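Local coordinates for protein U4/U6 snRNA-associated-splicing factor PRP24 (Saccharomyces cerevisiae, PDB 4N0T) that binds U6 snRNA in the yeast U6 snRNP and acts as a recycling factor of the spliceosome, at residues A[86-92]-A[127-133]; A[98-102]-A[114-118]. All coordinates share one frame; numbering follows the deposited sequence.

Contact 1 (A[86-92]-A[127-133]). With nucleotides of chain B.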
loop_
_atom_site.group_PDB
_atom_site.type_symbol
_atom_site.label_atom_id
_atom_site.label_comp_id
_atom_site.label_asym_id
_atom_site.label_seq_id
_atom_site.Cartn_x
_atom_site.Cartn_y
_atom_site.Cartn_z
ATOM N N THR A 86 -6.272 14.579 11.880
ATOM C CA THR A 86 -5.706 13.517 11.063
ATOM C C THR A 86 -6.435 13.403 9.721
ATOM O O THR A 86 -7.669 13.371 9.667
ATOM C CB THR A 86 -5.764 12.163 11.810
ATOM O OG1 THR A 86 -5.051 12.277 13.051
ATOM C CG2 THR A 86 -5.142 11.053 10.966
ATOM N N LEU A 87 -5.654 13.352 8.644
ATOM C CA LEU A 87 -6.191 13.139 7.308
ATOM C C LEU A 87 -5.919 11.711 6.866
ATOM O O LEU A 87 -4.925 11.095 7.273
ATOM C CB LEU A 87 -5.468 14.045 6.329
ATOM C CG LEU A 87 -5.507 15.515 6.712
ATOM C CD1 LEU A 87 -4.437 16.260 5.948
ATOM C CD2 LEU A 87 -6.877 16.049 6.402
ATOM N N TRP A 88 -6.798 11.192 6.021
ATOM C CA TRP A 88 -6.491 9.976 5.289
ATOM C C TRP A 88 -6.490 10.338 3.813
ATOM O O TRP A 88 -7.420 10.999 3.320
ATOM C CB TRP A 88 -7.515 8.887 5.601
ATOM C CG TRP A 88 -7.340 7.599 4.835
ATOM C CD1 TRP A 88 -6.526 6.551 5.160
ATOM C CD2 TRP A 88 -8.062 7.200 3.662
ATOM N NE1 TRP A 88 -6.686 5.522 4.243
ATOM C CE2 TRP A 88 -7.612 5.907 3.309
ATOM C CE3 TRP A 88 -9.034 7.819 2.866
ATOM C CZ2 TRP A 88 -8.110 5.217 2.194
ATOM C CZ3 TRP A 88 -9.533 7.130 1.764
ATOM C CH2 TRP A 88 -9.066 5.842 1.438
ATOM N N MET A 89 -5.438 9.924 3.122
ATOM C CA MET A 89 -5.239 10.265 1.723
ATOM C C MET A 89 -5.036 9.007 0.884
ATOM O O MET A 89 -4.341 8.078 1.305
ATOM C CB MET A 89 -4.033 11.202 1.612
ATOM C CG MET A 89 -3.756 11.749 0.238
ATOM S SD MET A 89 -2.296 12.836 0.323
ATOM C CE MET A 89 -3.004 14.282 1.096
ATOM N N THR A 90 -5.663 8.952 -0.286
ATOM C CA THR A 90 -5.365 7.865 -1.196
ATOM C C THR A 90 -5.354 8.315 -2.654
ATOM O O THR A 90 -5.722 9.460 -2.978
ATOM C CB THR A 90 -6.318 6.650 -0.999
ATOM O OG1 THR A 90 -5.736 5.511 -1.640
ATOM C CG2 THR A 90 -7.706 6.914 -1.616
ATOM N N ASN A 91 -4.898 7.410 -3.515
ATOM C CA ASN A 91 -4.815 7.653 -4.954
ATOM C C ASN A 91 -3.881 8.809 -5.329
ATOM O O ASN A 91 -4.115 9.514 -6.324
ATOM C CB ASN A 91 -6.192 7.870 -5.580
ATOM C CG ASN A 91 -6.203 7.528 -7.067
ATOM O OD1 ASN A 91 -5.555 6.571 -7.500
ATOM N ND2 ASN A 91 -6.917 8.333 -7.860
ATOM N N PHE A 92 -2.837 9.019 -4.527
ATOM C CA PHE A 92 -1.686 9.773 -5.016
ATOM C C PHE A 92 -0.945 8.885 -6.015
ATOM O O PHE A 92 -1.177 7.672 -6.059
ATOM C CB PHE A 92 -0.782 10.250 -3.860
ATOM C CG PHE A 92 -0.574 9.232 -2.756
ATOM C CD1 PHE A 92 0.416 8.265 -2.858
ATOM C CD2 PHE A 92 -1.341 9.291 -1.589
ATOM C CE1 PHE A 92 0.639 7.352 -1.809
ATOM C CE2 PHE A 92 -1.135 8.380 -0.542
ATOM C CZ PHE A 92 -0.150 7.414 -0.655
ATOM N N ARG A 127 -1.743 1.545 -1.254
ATOM C CA ARG A 127 -1.363 2.922 -1.523
ATOM C C ARG A 127 -2.334 3.915 -0.872
ATOM O O ARG A 127 -3.377 4.252 -1.427
ATOM C CB ARG A 127 -1.292 3.145 -3.036
ATOM C CG ARG A 127 -0.486 4.370 -3.406
ATOM C CD ARG A 127 -0.143 4.339 -4.873
ATOM N NE ARG A 127 -1.111 5.111 -5.626
ATOM C CZ ARG A 127 -1.861 4.650 -6.621
ATOM N NH1 ARG A 127 -1.784 3.392 -7.051
ATOM N NH2 ARG A 127 -2.698 5.486 -7.195
ATOM N N PHE A 128 -1.982 4.365 0.327
ATOM C CA PHE A 128 -2.752 5.385 1.029
ATOM C C PHE A 128 -1.846 5.877 2.141
ATOM O O PHE A 128 -0.768 5.323 2.351
ATOM C CB PHE A 128 -4.072 4.830 1.610
ATOM C CG PHE A 128 -3.887 3.634 2.514
ATOM C CD1 PHE A 128 -3.587 3.801 3.871
ATOM C CD2 PHE A 128 -4.011 2.334 2.002
ATOM C CE1 PHE A 128 -3.405 2.692 4.709
ATOM C CE2 PHE A 128 -3.852 1.218 2.832
ATOM C CZ PHE A 128 -3.536 1.398 4.181
ATOM N N ALA A 129 -2.285 6.899 2.864
ATOM C CA ALA A 129 -1.462 7.473 3.932
ATOM C C ALA A 129 -2.310 8.137 4.983
ATOM O O ALA A 129 -3.381 8.669 4.683
ATOM C CB ALA A 129 -0.442 8.493 3.363
ATOM N N TYR A 130 -1.813 8.113 6.219
ATOM C CA TYR A 130 -2.378 8.919 7.286
ATOM C C TYR A 130 -1.448 10.089 7.554
ATOM O O TYR A 130 -0.214 9.936 7.561
ATOM C CB TYR A 130 -2.551 8.092 8.568
ATOM C CG TYR A 130 -3.679 7.108 8.474
ATOM C CD1 TYR A 130 -4.974 7.464 8.823
ATOM C CD2 TYR A 130 -3.449 5.822 8.012
ATOM C CE1 TYR A 130 -6.011 6.558 8.732
ATOM C CE2 TYR A 130 -4.472 4.912 7.908
ATOM C CZ TYR A 130 -5.743 5.279 8.269
ATOM O OH TYR A 130 -6.750 4.352 8.145
ATOM N N ILE A 131 -2.034 11.267 7.759
ATOM C CA ILE A 131 -1.234 12.458 7.999
ATOM C C ILE A 131 -1.805 13.195 9.192
ATOM O O ILE A 131 -3.005 13.498 9.213
ATOM C CB ILE A 131 -1.298 13.423 6.796
ATOM C CG1 ILE A 131 -0.858 12.721 5.513
ATOM C CG2 ILE A 131 -0.398 14.640 7.053
ATOM C CD1 ILE A 131 -1.583 13.241 4.280
ATOM N N ASP A 132 -0.948 13.499 10.172
ATOM C CA ASP A 132 -1.360 14.319 11.301
ATOM C C ASP A 132 -0.886 15.752 11.088
ATOM O O ASP A 132 0.281 15.981 10.765
ATOM C CB ASP A 132 -0.762 13.795 12.608
ATOM C CG ASP A 132 -1.355 12.465 13.038
ATOM O OD1 ASP A 132 -2.472 12.136 12.590
ATOM O OD2 ASP A 132 -0.693 11.766 13.834
ATOM N N VAL A 133 -1.814 16.691 11.235
ATOM C CA VAL A 133 -1.475 18.114 11.186
ATOM C C VAL A 133 -1.675 18.729 12.566
ATOM O O VAL A 133 -1.906 18.001 13.535
ATOM C CB VAL A 133 -2.269 18.846 10.087
ATOM C CG1 VAL A 133 -1.898 18.268 8.749
ATOM C CG2 VAL A 133 -3.782 18.736 10.318
ATOM P P A B 20 -9.376 0.387 1.629
ATOM O OP1 A B 20 -8.528 -0.603 0.913
ATOM O OP2 A B 20 -10.828 0.101 1.781
ATOM O "O5'" A B 20 -8.787 0.640 3.083
ATOM C "C5'" A B 20 -7.386 0.819 3.310
ATOM C "C4'" A B 20 -7.125 1.289 4.714
ATOM O "O4'" A B 20 -7.511 2.689 4.802
ATOM C "C3'" A B 20 -7.902 0.554 5.809
ATOM O "O3'" A B 20 -7.119 0.501 6.998
ATOM C "C2'" A B 20 -9.092 1.479 6.048
ATOM O "O2'" A B 20 -9.670 1.365 7.333
ATOM C "C1'" A B 20 -8.461 2.858 5.834
ATOM N N9 A B 20 -9.426 3.876 5.422
ATOM C C8 A B 20 -10.240 3.860 4.318
ATOM N N7 A B 20 -11.039 4.902 4.251
ATOM C C5 A B 20 -10.713 5.654 5.373
ATOM C C6 A B 20 -11.203 6.875 5.878
ATOM N N6 A B 20 -12.162 7.576 5.271
ATOM N N1 A B 20 -10.660 7.335 7.028
ATOM C C2 A B 20 -9.714 6.614 7.643
ATOM N N3 A B 20 -9.187 5.446 7.262
ATOM C C4 A B 20 -9.726 5.030 6.111
ATOM P P G B 21 -6.323 -0.828 7.433
ATOM O OP1 G B 21 -6.646 -1.977 6.536
ATOM O OP2 G B 21 -6.622 -1.025 8.889
ATOM O "O5'" G B 21 -4.796 -0.442 7.238
ATOM C "C5'" G B 21 -4.283 0.756 7.807
ATOM C "C4'" G B 21 -2.776 0.792 7.751
ATOM O "O4'" G B 21 -2.336 2.120 8.131
ATOM C "C3'" G B 21 -2.067 -0.148 8.712
ATOM O "O3'" G B 21 -0.746 -0.300 8.207
ATOM C "C2'" G B 21 -1.988 0.711 9.967
ATOM O "O2'" G B 21 -1.048 0.259 10.912
ATOM C "C1'" G B 21 -1.586 2.038 9.334
ATOM N N9 G B 21 -1.888 3.236 10.102
ATOM C C8 G B 21 -0.954 4.204 10.357
ATOM N N7 G B 21 -1.458 5.203 11.010
ATOM C C5 G B 21 -2.784 4.896 11.178
ATOM C C6 G B 21 -3.809 5.647 11.798
ATOM O O6 G B 21 -3.712 6.757 12.367
ATOM N N1 G B 21 -5.020 4.976 11.755
ATOM C C2 G B 21 -5.226 3.759 11.140
ATOM N N2 G B 21 -6.475 3.272 11.179
ATOM N N3 G B 21 -4.274 3.049 10.560
ATOM C C4 G B 21 -3.087 3.676 10.600
ATOM P P A B 18 -6.011 -1.555 -7.128
ATOM O OP1 A B 18 -5.238 -2.662 -6.489
ATOM O OP2 A B 18 -7.477 -1.654 -7.265
ATOM O "O5'" A B 18 -5.767 -0.181 -6.342
ATOM C "C5'" A B 18 -4.464 0.243 -5.974
ATOM C "C4'" A B 18 -4.471 1.674 -5.477
ATOM O "O4'" A B 18 -5.041 2.554 -6.486
ATOM C "C3'" A B 18 -5.304 1.950 -4.234
ATOM O "O3'" A B 18 -4.626 1.606 -3.043
ATOM C "C2'" A B 18 -5.603 3.440 -4.364
ATOM O "O2'" A B 18 -4.457 4.214 -4.047
ATOM C "C1'" A B 18 -5.824 3.551 -5.868
ATOM N N9 A B 18 -7.232 3.333 -6.250
ATOM C C8 A B 18 -7.753 2.296 -6.995
ATOM N N7 A B 18 -9.042 2.400 -7.189
ATOM C C5 A B 18 -9.392 3.581 -6.554
ATOM C C6 A B 18 -10.619 4.236 -6.410
ATOM N N6 A B 18 -11.766 3.782 -6.938
ATOM N N1 A B 18 -10.644 5.388 -5.710
ATOM C C2 A B 18 -9.498 5.854 -5.194
ATOM N N3 A B 18 -8.283 5.317 -5.274
ATOM C C4 A B 18 -8.292 4.164 -5.967
#
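Leu-87 and Ile-131 and, two residues further along, Met-89 and Ala-129 are hydrogen-bonded antiparallel pairs joining the two central strands of an RNA recognition motif, RNP2-like 86-90 and RNP1-like 128-133. The Leu-87 N to Ile-131 O bond is nearly straight (2.7 Å, 170° at the hydrogen).

Apolar side chains fill the face turned to the helices: Met-89 bends at its last torsion to lay CE 3.6 Å from Ile-131 CD1, and the edge of the Phe-92 ring meets the backbone of Phe-128 and Ala-129.

Aromatic residues occupy the RNA face. Tyr-130 is held between Trp-88 CD1, 3.4 Å from its CZ, and the base of G21 of chain B over the other face; the Trp-88 indole has one face against the base of A20 of chain B, whose C5 lies over its centre. Tyr-130 OH donates to N3 of A20 (2.8 Å).

Polar groups finish the ends. Thr-86 OG1 donates to Asp-132 OD1 (2.6 Å) from above the carboxylate plane, and Arg-127 NE to Phe-92 O (2.6 Å). The 2'-hydroxyl of A18 of chain B donates to Arg-127 O. Flat rings suit bases and the backbone reads a ribose, an arrangement consistent with RNA recognition by the sheet face of this motif.

Contact 2 (A[98-102]-A[114-118]). With nucleotides of chain B.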
loop_
_atom_site.group_PDB
_atom_site.type_symbol
_atom_site.label_atom_id
_atom_site.label_comp_id
_atom_site.label_asym_id
_atom_site.label_seq_id
_atom_site.Cartn_x
_atom_site.Cartn_y
_atom_site.Cartn_z
ATOM N N GLN A 98 6.786 9.851 0.959
ATOM C CA GLN A 98 6.418 10.611 2.138
ATOM C C GLN A 98 6.787 12.084 1.936
ATOM O O GLN A 98 6.016 12.991 2.275
ATOM C CB GLN A 98 7.152 10.032 3.349
ATOM C CG GLN A 98 6.499 10.328 4.669
ATOM C CD GLN A 98 7.347 9.899 5.845
ATOM O OE1 GLN A 98 7.807 10.732 6.628
ATOM N NE2 GLN A 98 7.554 8.595 5.981
ATOM N N ARG A 99 7.965 12.300 1.356
ATOM C CA ARG A 99 8.475 13.639 1.084
ATOM C C ARG A 99 7.544 14.376 0.127
ATOM O O ARG A 99 7.238 15.553 0.337
ATOM C CB ARG A 99 9.881 13.532 0.485
ATOM C CG ARG A 99 10.601 14.850 0.230
ATOM C CD ARG A 99 11.819 14.580 -0.658
ATOM N NE ARG A 99 12.892 15.562 -0.519
ATOM C CZ ARG A 99 14.143 15.363 -0.932
ATOM N NH1 ARG A 99 14.481 14.214 -1.504
ATOM N NH2 ARG A 99 15.059 16.307 -0.764
ATOM N N ASN A 100 7.077 13.678 -0.914
ATOM C CA ASN A 100 6.143 14.288 -1.857
ATOM C C ASN A 100 4.870 14.744 -1.166
ATOM O O ASN A 100 4.327 15.808 -1.464
ATOM C CB ASN A 100 5.785 13.331 -3.007
ATOM C CG ASN A 100 6.972 13.005 -3.898
ATOM O OD1 ASN A 100 7.184 11.852 -4.273
ATOM N ND2 ASN A 100 7.750 14.021 -4.247
ATOM N N ILE A 101 4.371 13.925 -0.244
ATOM C CA ILE A 101 3.153 14.279 0.460
ATOM C C ILE A 101 3.415 15.456 1.382
ATOM O O ILE A 101 2.598 16.383 1.482
ATOM C CB ILE A 101 2.611 13.070 1.260
ATOM C CG1 ILE A 101 2.227 11.962 0.279
ATOM C CG2 ILE A 101 1.433 13.492 2.120
ATOM C CD1 ILE A 101 1.895 10.611 0.930
ATOM N N ARG A 102 4.560 15.423 2.050
ATOM C CA ARG A 102 4.929 16.515 2.939
ATOM C C ARG A 102 4.992 17.819 2.144
ATOM O O ARG A 102 4.490 18.848 2.590
ATOM C CB ARG A 102 6.265 16.239 3.631
ATOM C CG ARG A 102 6.603 17.286 4.710
ATOM C CD ARG A 102 7.888 16.942 5.461
ATOM N NE ARG A 102 7.940 15.527 5.825
ATOM C CZ ARG A 102 7.541 15.026 6.995
ATOM N NH1 ARG A 102 7.064 15.823 7.944
ATOM N NH2 ARG A 102 7.629 13.720 7.219
ATOM N N SER A 114 3.316 14.066 11.038
ATOM C CA SER A 114 3.586 12.649 10.838
ATOM C C SER A 114 2.877 12.195 9.574
ATOM O O SER A 114 1.733 12.575 9.341
ATOM C CB SER A 114 3.072 11.839 12.041
ATOM O OG SER A 114 3.192 10.434 11.818
ATOM N N ILE A 115 3.586 11.439 8.746
ATOM C CA ILE A 115 2.995 10.869 7.546
ATOM C C ILE A 115 3.295 9.380 7.590
ATOM O O ILE A 115 4.453 8.971 7.674
ATOM C CB ILE A 115 3.592 11.521 6.276
ATOM C CG1 ILE A 115 3.275 13.012 6.265
ATOM C CG2 ILE A 115 2.987 10.908 5.004
ATOM C CD1 ILE A 115 4.130 13.803 5.270
ATOM N N ARG A 116 2.248 8.561 7.551
ATOM C CA ARG A 116 2.400 7.127 7.791
ATOM C C ARG A 116 1.847 6.325 6.635
ATOM O O ARG A 116 0.683 6.453 6.291
ATOM C CB ARG A 116 1.661 6.754 9.088
ATOM C CG ARG A 116 2.199 7.551 10.304
ATOM C CD ARG A 116 1.521 7.151 11.612
ATOM N NE ARG A 116 0.110 7.494 11.718
ATOM C CZ ARG A 116 -0.374 8.674 12.103
ATOM N NH1 ARG A 116 0.444 9.694 12.402
ATOM N NH2 ARG A 116 -1.688 8.829 12.190
ATOM N N LEU A 117 2.702 5.479 6.064
ATOM C CA LEU A 117 2.359 4.686 4.886
ATOM C C LEU A 117 2.314 3.207 5.270
ATOM O O LEU A 117 2.966 2.786 6.238
ATOM C CB LEU A 117 3.417 4.922 3.800
ATOM C CG LEU A 117 3.424 6.218 2.966
ATOM C CD1 LEU A 117 2.404 6.168 1.863
ATOM C CD2 LEU A 117 3.234 7.499 3.756
ATOM N N PRO A 118 1.551 2.404 4.506
ATOM C CA PRO A 118 1.298 1.006 4.884
ATOM C C PRO A 118 2.326 0.022 4.330
ATOM O O PRO A 118 2.994 0.280 3.317
ATOM C CB PRO A 118 -0.061 0.726 4.246
ATOM C CG PRO A 118 -0.029 1.561 2.985
ATOM C CD PRO A 118 0.667 2.850 3.418
ATOM P P G B 21 -6.323 -0.828 7.433
ATOM O OP1 G B 21 -6.646 -1.977 6.536
ATOM O OP2 G B 21 -6.622 -1.025 8.889
ATOM O "O5'" G B 21 -4.796 -0.442 7.238
ATOM C "C5'" G B 21 -4.283 0.756 7.807
ATOM C "C4'" G B 21 -2.776 0.792 7.751
ATOM O "O4'" G B 21 -2.336 2.120 8.131
ATOM C "C3'" G B 21 -2.067 -0.148 8.712
ATOM O "O3'" G B 21 -0.746 -0.300 8.207
ATOM C "C2'" G B 21 -1.988 0.711 9.967
ATOM O "O2'" G B 21 -1.048 0.259 10.912
ATOM C "C1'" G B 21 -1.586 2.038 9.334
ATOM N N9 G B 21 -1.888 3.236 10.102
ATOM C C8 G B 21 -0.954 4.204 10.357
ATOM N N7 G B 21 -1.458 5.203 11.010
ATOM C C5 G B 21 -2.784 4.896 11.178
ATOM C C6 G B 21 -3.809 5.647 11.798
ATOM O O6 G B 21 -3.712 6.757 12.367
ATOM N N1 G B 21 -5.020 4.976 11.755
ATOM C C2 G B 21 -5.226 3.759 11.140
ATOM N N2 G B 21 -6.475 3.272 11.179
ATOM N N3 G B 21 -4.274 3.049 10.560
ATOM C C4 G B 21 -3.087 3.676 10.600
HETATM O O HOH W 1 6.429 11.059 9.401
#
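Ile-115 drives its side chain into the helix 98-107, packing the edge strand 112-116 of an RNA recognition motif, a beta-alpha-beta-beta-alpha-beta fold, against its first helix. This branched residue suits a strand facing a helix because its two arms spread over several partners. CB meets Gln-98 CG at 3.5 Å, while CD1, carried by a CG1 anti to the carbonyl carbon (chi1 -62°), reaches Arg-102 CB at 3.6 Å and lies over one face of the Arg-102 guanidinium.

Gln-98 covers the flank with its CG, its extended chain leaving the amide near solvent. Water 1 is bonded to Gln-98 OE1 and accepts from Ile-115 N (2.9 Å), a bridge between helix and strand. Arg-102 NH2 adds a weak bond to the same OE1. Deeper in, Ile-101 CG2 touches Ile-115 CD1 at 4.2 Å and also packs on Ile-131.

Arg-116, next in the strand, leaves it on the side away from the helix, and its guanidinium reaches G21 of chain B. A leucine in its place would probably leave the Hoogsteen edge of that guanine without these two donors and take from Asp-132 one of its two arginine partners, leaving Arg-52. Arg-116 NE donates to G21 N7 (2.9 Å, nearly straight at 167°), and NH2 donates to O6.

Overall arrangement
Both contacts belong to the second RNA recognition motif, and contact 2 is nested in the chain between the segments of contact 1. Contact 1 is the buried centre of the sheet, strand on strand, with a ladder of backbone bonds; contact 2 is partly buried at the edge, helix on strand, with apolar contacts and a water but no direct hydrogen bond across it. Strands 128-133 and 112-116 are neighbours, so the two meet: Arg-116 NH1 forms a salt bridge with Asp-132 OD2, and Tyr-130 O probably accepts a backbone hydrogen bond from Arg-116 N. On the RNA face they share G21 of chain B, whose base lies over the Tyr-130 ring of contact 1 and is gripped at its edge by Arg-116 from contact 2.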